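Local structure of Sts-2 protein (Mus musculus, 3D4I) at residues 28-33 and 56-61; 123-128 and 197-202; 155-160 and 183-188. The protein carries an acid-dependent phosphatase activity in its histidine phosphatase (PGM) domain and probably interferes with CBL-mediated down-regulation of activated receptor tyrosine kinases. All blocks are in the same frame, centred on the assembly; numbering follows the deposited sequence.

Contact 1 of 3, residues 28-33 and 56-61; sequences SWLQQC and NGIKDF
L30 sets CG anti to its backbone N (chi1 -176°) and W29 sets CG between its backbone N and carbonyl carbon (chi1 77°), and both side chains end against segment 56-61. The contact packs the one-turn helix 29-32 on a 3-10 turn that begins at I58. Both belong to the long connection between strand 11-16 and helix 69-85 of the histidine phosphatase domain. L30 and I58 run past each other in opposite directions, with L30 CD1 3.8 Å from I58 CG1. The tryptophan meets F61 through the far rim of its six-membered ring. W29 CZ2 lies 3.3 Å from F61 O, which sits in the ring plane at the edge. W29 CH2 touches F61 CB at 3.8 Å. One face of the W29 ring carries L30 CB, 3.9 Å above the plane and over its centre. The indole also reaches V21 and D22 of helix 21-25, and P66. An alanine at W29 would probably open a gap between F61 and helix 29-32 and leave L30 CB without the ring it packs on. The F61 ring itself has R54 as a cation-pi partner. On the other branch of L30, CD2 rests 3.7 Å from I58 O.

Contact 2 of 3, residues 123-128 and 197-202; sequences PGIFEW and TLIVSH
The backbone of 123-128 passes the end of strand 196-201 with CA atoms 6.5 Å apart at I125 and S201 and 6.0 Å apart at E127 and H202. In this histidine phosphatase fold the strand lies in the central sheet, parallel to neighbours 89-94 and 11-16. Segment 123-128 comes just after strand 119-121 of the same sheet. S201 OG donates a hydrogen bond of 2.7 Å to I125 O. It arrives in the carbonyl plane, at a C=O...donor angle of 159°. I125 O also sits in the plane of the H202 imidazole, at its edge by CD2. E127 CB lies over one face of the H202 imidazole, 3.7 Å from the ring centroid and 4° off the normal, a CH-pi contact. F126 comes in obliquely, with F126 CD1 3.7 Å from H202 NE2. S95 OG hydrogen-bonds the same NE2. Further back along the strand, I199 CG2 takes I125 CD1 at 3.6 Å. R178 binds the carbonyl oxygens of G124, F126 and E127, which holds the loop in place. The second conserved histidine of this superfamily follows such a strand, so H202 probably belongs to the active site. E127 bends at chi2 (65°), which brings CD back toward H202 CB. E127 OE1 accepts from W128 N through the anti lone pair and is also bonded to S204 OG. E127 OE2 takes a bond from a water 2.9 Å away, and the same water is hydrogen-bonded to H202 ND1 at 2.8 Å.

Contact 3 of 3, residues 155-160 and 183-188; sequences LDYRPA and MGQIIN
Q185 NE2 donates a hydrogen bond of 2.9 Å to R158 O. It is weak, with an N-H...O angle of 124°. The glutamine stands near the C-terminal end of helix 172-187, and R158 is in the loop between helices 143-148 and 172-187. CG is anti to the backbone N (chi1 167°), and the chain stays extended beyond it, so the amide reaches across to the loop. There it lies against A160, with A160 CB 3.6 Å from Q185 CD. Q185 NE2 is also 3.1 Å from A160 N, but both are donors and do not bond. A160 N is instead bonded to E122 OE1. Y157 and Q185 meet tip to tip, with Y157 OH 3.8 Å from Q185 NE2 and the ring and amide planes 77° apart. The tyrosine hydroxyl is hydrogen-bonded to E122 OE1. One face of the Y157 ring bears P159 N, 3.8 Å above the plane and offset toward the rim. I186 adds a looser touch, with I186 CG1 4.4 Å from Y157 OH. The contact therefore joins loop to helix by one weak, bent hydrogen bond from the glutamine amide and light packing. The two bonds to E122 are likely to contribute more to fixing the loop.

Contact 1 closes before the other two open, and contact 3 falls between the two segments of contact 2. Contacts 2 and 3 have centres about 12 Å apart and touch: P123 packs on P159, and I199 meets both I186 and M183. Helix 172-187 supplies one side of contact 3 and leads on to strand 196-201 of contact 2; M183 and I186 pack it against that strand. Contact 1 is remote, its centre about 24 Å from that of contact 2 and 32 Å from that of contact 3. It lies in an outlying connection of the phosphatase domain, before helix 69-85, while contact 2 lies near the middle, beside the probable active site.

Contact 1 of 3, residues 28-33 and 56-61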
# COMPACT_ATOMS: atom_id res chain seq x y z
N SER A 28 15.55 -0.87 15.86
CA SER A 28 16.33 -2.08 15.54
C SER A 28 16.10 -2.65 14.14
O SER A 28 16.58 -3.74 13.85
CB SER A 28 16.06 -3.17 16.57
OG SER A 28 14.82 -3.83 16.38
N TRP A 29 15.39 -1.93 13.28
CA TRP A 29 15.04 -2.44 11.93
C TRP A 29 16.26 -2.98 11.16
O TRP A 29 16.18 -4.02 10.53
CB TRP A 29 14.29 -1.36 11.10
CG TRP A 29 15.22 -0.32 10.55
CD1 TRP A 29 15.67 0.80 11.19
CD2 TRP A 29 15.88 -0.34 9.27
NE1 TRP A 29 16.54 1.48 10.39
CE2 TRP A 29 16.69 0.81 9.20
CE3 TRP A 29 15.86 -1.22 8.17
CZ2 TRP A 29 17.48 1.11 8.09
CZ3 TRP A 29 16.64 -0.92 7.05
CH2 TRP A 29 17.43 0.24 7.02
N LEU A 30 17.40 -2.29 11.21
CA LEU A 30 18.57 -2.70 10.42
C LEU A 30 19.15 -4.05 10.86
O LEU A 30 19.53 -4.88 10.02
CB LEU A 30 19.63 -1.60 10.33
CG LEU A 30 20.87 -1.86 9.45
CD1 LEU A 30 20.45 -2.18 8.02
CD2 LEU A 30 21.83 -0.66 9.49
N GLN A 31 19.18 -4.28 12.17
CA GLN A 31 19.63 -5.57 12.71
C GLN A 31 18.64 -6.70 12.39
O GLN A 31 19.06 -7.83 12.22
CB GLN A 31 19.89 -5.50 14.23
CG GLN A 31 21.09 -4.64 14.62
CD GLN A 31 20.84 -3.17 14.41
OE1 GLN A 31 19.82 -2.65 14.82
NE2 GLN A 31 21.76 -2.50 13.74
N GLN A 32 17.35 -6.38 12.27
CA GLN A 32 16.34 -7.36 11.85
C GLN A 32 16.58 -7.92 10.45
O GLN A 32 16.26 -9.08 10.18
CB GLN A 32 14.91 -6.76 11.90
CG GLN A 32 14.49 -6.34 13.32
CD GLN A 32 13.20 -5.54 13.34
OE1 GLN A 32 12.28 -5.83 12.60
NE2 GLN A 32 13.13 -4.56 14.21
N CYS A 33 17.13 -7.10 9.57
CA CYS A 33 17.20 -7.45 8.15
C CYS A 33 18.63 -7.69 7.67
O CYS A 33 18.88 -7.67 6.47
CB CYS A 33 16.49 -6.38 7.29
SG CYS A 33 17.26 -4.75 7.22
N ASN A 56 30.26 2.22 2.19
CA ASN A 56 30.42 1.62 3.52
C ASN A 56 29.42 0.48 3.81
O ASN A 56 29.12 0.18 4.97
CB ASN A 56 30.39 2.68 4.65
CG ASN A 56 30.97 4.05 4.22
OD1 ASN A 56 30.54 5.09 4.72
ND2 ASN A 56 31.94 4.04 3.30
N GLY A 57 28.93 -0.15 2.74
CA GLY A 57 28.00 -1.28 2.87
C GLY A 57 26.65 -0.93 3.48
O GLY A 57 26.22 0.23 3.46
N ILE A 58 26.00 -1.95 4.05
CA ILE A 58 24.66 -1.87 4.65
C ILE A 58 24.56 -0.92 5.87
O ILE A 58 23.48 -0.41 6.17
CB ILE A 58 24.19 -3.31 5.06
CG1 ILE A 58 22.67 -3.43 5.15
CG2 ILE A 58 24.89 -3.79 6.35
CD1 ILE A 58 22.19 -4.86 5.38
N LYS A 59 25.68 -0.69 6.55
CA LYS A 59 25.68 0.04 7.83
C LYS A 59 25.27 1.51 7.76
O LYS A 59 24.84 2.08 8.76
CB LYS A 59 27.03 -0.11 8.55
CG LYS A 59 27.01 -1.07 9.74
CD LYS A 59 28.29 -0.95 10.58
CE LYS A 59 28.01 -1.02 12.08
NZ LYS A 59 27.40 0.24 12.61
N ASP A 60 25.40 2.14 6.59
CA ASP A 60 25.06 3.56 6.44
C ASP A 60 23.55 3.86 6.41
O ASP A 60 23.13 5.00 6.58
CB ASP A 60 25.75 4.14 5.21
CG ASP A 60 27.25 4.32 5.39
OD1 ASP A 60 27.77 4.13 6.52
OD2 ASP A 60 27.92 4.63 4.38
N PHE A 61 22.74 2.82 6.20
CA PHE A 61 21.29 2.96 6.24
C PHE A 61 20.75 3.21 7.65
O PHE A 61 19.62 3.67 7.81
CB PHE A 61 20.63 1.72 5.64
CG PHE A 61 20.85 1.57 4.16
CD1 PHE A 61 20.04 2.26 3.25
CD2 PHE A 61 21.85 0.73 3.68
CE1 PHE A 61 20.24 2.11 1.89
CE2 PHE A 61 22.05 0.58 2.30
CZ PHE A 61 21.25 1.26 1.41

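Contact 2 of 3, residues 123-128 and 197-202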
# COMPACT_ATOMS: atom_id res chain seq x y z
N PRO A 123 19.48 19.80 -0.24
CA PRO A 123 19.63 19.74 1.22
C PRO A 123 18.98 20.87 2.01
O PRO A 123 18.72 20.69 3.19
CB PRO A 123 21.15 19.74 1.43
CG PRO A 123 21.65 19.11 0.19
CD PRO A 123 20.79 19.70 -0.90
N GLY A 124 18.71 22.01 1.38
CA GLY A 124 18.02 23.10 2.07
C GLY A 124 16.58 22.76 2.48
O GLY A 124 15.99 23.48 3.29
N ILE A 125 16.04 21.66 1.96
CA ILE A 125 14.72 21.18 2.40
C ILE A 125 14.81 19.85 3.17
O ILE A 125 13.81 19.16 3.33
CB ILE A 125 13.66 21.09 1.23
CG1 ILE A 125 14.06 20.04 0.18
CG2 ILE A 125 13.43 22.51 0.63
CD1 ILE A 125 13.09 19.90 -1.07
N PHE A 126 16.02 19.52 3.65
CA PHE A 126 16.18 18.40 4.57
C PHE A 126 15.46 18.68 5.89
O PHE A 126 15.07 19.82 6.17
CB PHE A 126 17.67 18.13 4.81
CG PHE A 126 17.94 16.90 5.65
CD1 PHE A 126 17.61 15.63 5.19
CD2 PHE A 126 18.54 17.03 6.89
CE1 PHE A 126 17.86 14.50 5.97
CE2 PHE A 126 18.81 15.92 7.68
CZ PHE A 126 18.47 14.64 7.20
N GLU A 127 15.25 17.63 6.68
CA GLU A 127 14.65 17.76 8.01
C GLU A 127 15.44 18.71 8.90
O GLU A 127 16.65 18.89 8.72
CB GLU A 127 14.58 16.34 8.64
CG GLU A 127 13.93 16.25 10.02
CD GLU A 127 12.46 16.61 9.98
OE1 GLU A 127 12.16 17.80 10.09
OE2 GLU A 127 11.61 15.69 9.83
N TRP A 128 14.76 19.35 9.86
CA TRP A 128 15.44 20.11 10.91
C TRP A 128 16.45 19.21 11.61
O TRP A 128 16.08 18.12 12.05
CB TRP A 128 14.41 20.63 11.92
CG TRP A 128 14.94 21.52 13.06
CD1 TRP A 128 16.13 22.18 13.12
CD2 TRP A 128 14.22 21.88 14.25
NE1 TRP A 128 16.22 22.90 14.29
CE2 TRP A 128 15.06 22.74 15.00
CE3 TRP A 128 12.96 21.55 14.76
CZ2 TRP A 128 14.68 23.25 16.25
CZ3 TRP A 128 12.58 22.08 16.01
CH2 TRP A 128 13.43 22.91 16.73
N THR A 197 5.65 22.55 -9.44
CA THR A 197 6.90 22.03 -8.93
C THR A 197 6.63 21.17 -7.69
O THR A 197 5.97 21.60 -6.75
CB THR A 197 7.85 23.19 -8.53
OG1 THR A 197 8.18 23.94 -9.71
CG2 THR A 197 9.15 22.65 -7.89
N LEU A 198 7.18 19.95 -7.68
CA LEU A 198 7.05 19.09 -6.48
C LEU A 198 8.20 19.33 -5.52
O LEU A 198 9.35 19.44 -5.94
CB LEU A 198 6.96 17.62 -6.89
CG LEU A 198 5.98 17.20 -8.02
CD1 LEU A 198 6.00 15.67 -8.18
CD2 LEU A 198 4.57 17.65 -7.76
N ILE A 199 7.88 19.43 -4.23
CA ILE A 199 8.86 19.56 -3.17
C ILE A 199 8.65 18.32 -2.30
O ILE A 199 7.73 18.27 -1.49
CB ILE A 199 8.64 20.86 -2.32
CG1 ILE A 199 8.66 22.15 -3.19
CG2 ILE A 199 9.63 20.95 -1.15
CD1 ILE A 199 9.92 22.40 -3.96
N VAL A 200 9.50 17.31 -2.48
CA VAL A 200 9.29 16.02 -1.81
C VAL A 200 10.21 15.98 -0.61
O VAL A 200 11.44 15.93 -0.75
CB VAL A 200 9.61 14.84 -2.73
CG1 VAL A 200 9.31 13.50 -1.99
CG2 VAL A 200 8.80 14.94 -4.05
N SER A 201 9.62 16.02 0.58
CA SER A 201 10.38 16.34 1.78
C SER A 201 9.73 15.69 3.00
O SER A 201 9.13 14.60 2.88
CB SER A 201 10.49 17.88 1.91
OG SER A 201 11.32 18.27 2.99
N HIS A 202 9.84 16.37 4.14
CA HIS A 202 9.52 15.87 5.46
C HIS A 202 8.25 16.54 5.95
O HIS A 202 7.83 17.53 5.37
CB HIS A 202 10.68 16.19 6.41
CG HIS A 202 11.99 15.65 5.93
ND1 HIS A 202 12.42 14.37 6.23
CD2 HIS A 202 12.93 16.18 5.11
CE1 HIS A 202 13.59 14.15 5.64
NE2 HIS A 202 13.91 15.23 4.94
O HOH W 1 11.44 13.06 8.51

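Contact 3 of 3, residues 155-160 and 183-188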
# COMPACT_ATOMS: atom_id res chain seq x y z
N LEU A 155 22.77 16.20 -11.82
CA LEU A 155 24.18 16.40 -11.48
C LEU A 155 24.64 17.86 -11.65
O LEU A 155 25.66 18.26 -11.09
CB LEU A 155 25.08 15.44 -12.28
CG LEU A 155 24.72 13.95 -12.19
CD1 LEU A 155 25.65 13.12 -13.04
CD2 LEU A 155 24.73 13.43 -10.75
N ASP A 156 23.87 18.63 -12.42
CA ASP A 156 24.14 20.05 -12.66
C ASP A 156 23.53 20.96 -11.63
O ASP A 156 23.89 22.15 -11.55
CB ASP A 156 23.61 20.48 -14.03
CG ASP A 156 24.28 19.77 -15.17
OD1 ASP A 156 25.47 19.40 -15.04
OD2 ASP A 156 23.60 19.59 -16.22
N TYR A 157 22.58 20.44 -10.84
CA TYR A 157 21.85 21.28 -9.90
C TYR A 157 22.80 21.80 -8.84
O TYR A 157 23.65 21.06 -8.34
CB TYR A 157 20.67 20.53 -9.25
CG TYR A 157 19.89 21.39 -8.29
CD1 TYR A 157 19.26 22.56 -8.72
CD2 TYR A 157 19.78 21.04 -6.94
CE1 TYR A 157 18.56 23.36 -7.84
CE2 TYR A 157 19.06 21.83 -6.05
CZ TYR A 157 18.46 23.00 -6.52
OH TYR A 157 17.76 23.79 -5.66
N ARG A 158 22.67 23.09 -8.54
CA ARG A 158 23.48 23.72 -7.52
C ARG A 158 22.57 24.11 -6.37
O ARG A 158 21.88 25.13 -6.45
CB ARG A 158 24.19 24.96 -8.08
CG ARG A 158 25.16 24.64 -9.19
CD ARG A 158 26.57 24.59 -8.67
NE ARG A 158 27.41 25.52 -9.44
CZ ARG A 158 27.54 26.82 -9.16
NH1 ARG A 158 26.90 27.36 -8.13
NH2 ARG A 158 28.32 27.58 -9.92
N PRO A 159 22.59 23.30 -5.28
CA PRO A 159 21.60 23.48 -4.22
C PRO A 159 21.78 24.80 -3.52
O PRO A 159 22.91 25.33 -3.47
CB PRO A 159 21.90 22.30 -3.26
CG PRO A 159 23.33 21.94 -3.51
CD PRO A 159 23.54 22.21 -4.99
N ALA A 160 20.68 25.35 -3.00
CA ALA A 160 20.70 26.56 -2.18
C ALA A 160 21.52 26.37 -0.91
O ALA A 160 22.19 27.29 -0.45
CB ALA A 160 19.29 26.99 -1.82
N MET A 183 13.52 27.92 -0.64
CA MET A 183 12.28 28.13 -1.38
C MET A 183 12.40 29.37 -2.27
O MET A 183 11.94 29.35 -3.41
CB MET A 183 11.08 28.25 -0.45
CG MET A 183 10.63 26.89 0.19
SD MET A 183 10.57 25.50 -0.98
CE MET A 183 9.18 25.91 -2.01
N GLY A 184 13.02 30.43 -1.75
CA GLY A 184 13.37 31.60 -2.57
C GLY A 184 14.12 31.25 -3.84
O GLY A 184 13.76 31.72 -4.93
N GLN A 185 15.18 30.45 -3.71
CA GLN A 185 15.98 30.02 -4.87
C GLN A 185 15.17 29.11 -5.81
O GLN A 185 15.27 29.23 -7.03
CB GLN A 185 17.28 29.34 -4.44
CG GLN A 185 18.02 28.60 -5.55
CD GLN A 185 19.48 28.24 -5.20
OE1 GLN A 185 20.22 29.07 -4.67
NE2 GLN A 185 19.88 27.00 -5.51
N ILE A 186 14.38 28.22 -5.23
CA ILE A 186 13.55 27.32 -6.03
C ILE A 186 12.58 28.11 -6.91
O ILE A 186 12.48 27.84 -8.11
CB ILE A 186 12.81 26.28 -5.12
CG1 ILE A 186 13.82 25.29 -4.52
CG2 ILE A 186 11.75 25.52 -5.91
CD1 ILE A 186 13.24 24.33 -3.51
N ILE A 187 11.92 29.10 -6.33
CA ILE A 187 10.95 29.91 -7.08
C ILE A 187 11.62 30.67 -8.24
O ILE A 187 11.05 30.79 -9.33
CB ILE A 187 10.16 30.88 -6.15
CG1 ILE A 187 9.30 30.07 -5.18
CG2 ILE A 187 9.28 31.85 -6.95
CD1 ILE A 187 8.60 28.92 -5.78
N ASN A 188 12.84 31.15 -8.00
CA ASN A 188 13.63 31.83 -9.04
C ASN A 188 14.40 30.89 -9.99
O ASN A 188 15.16 31.36 -10.85
CB ASN A 188 14.57 32.85 -8.41
CG ASN A 188 13.83 34.04 -7.82
OD1 ASN A 188 12.96 33.89 -6.95
ND2 ASN A 188 14.17 35.23 -8.29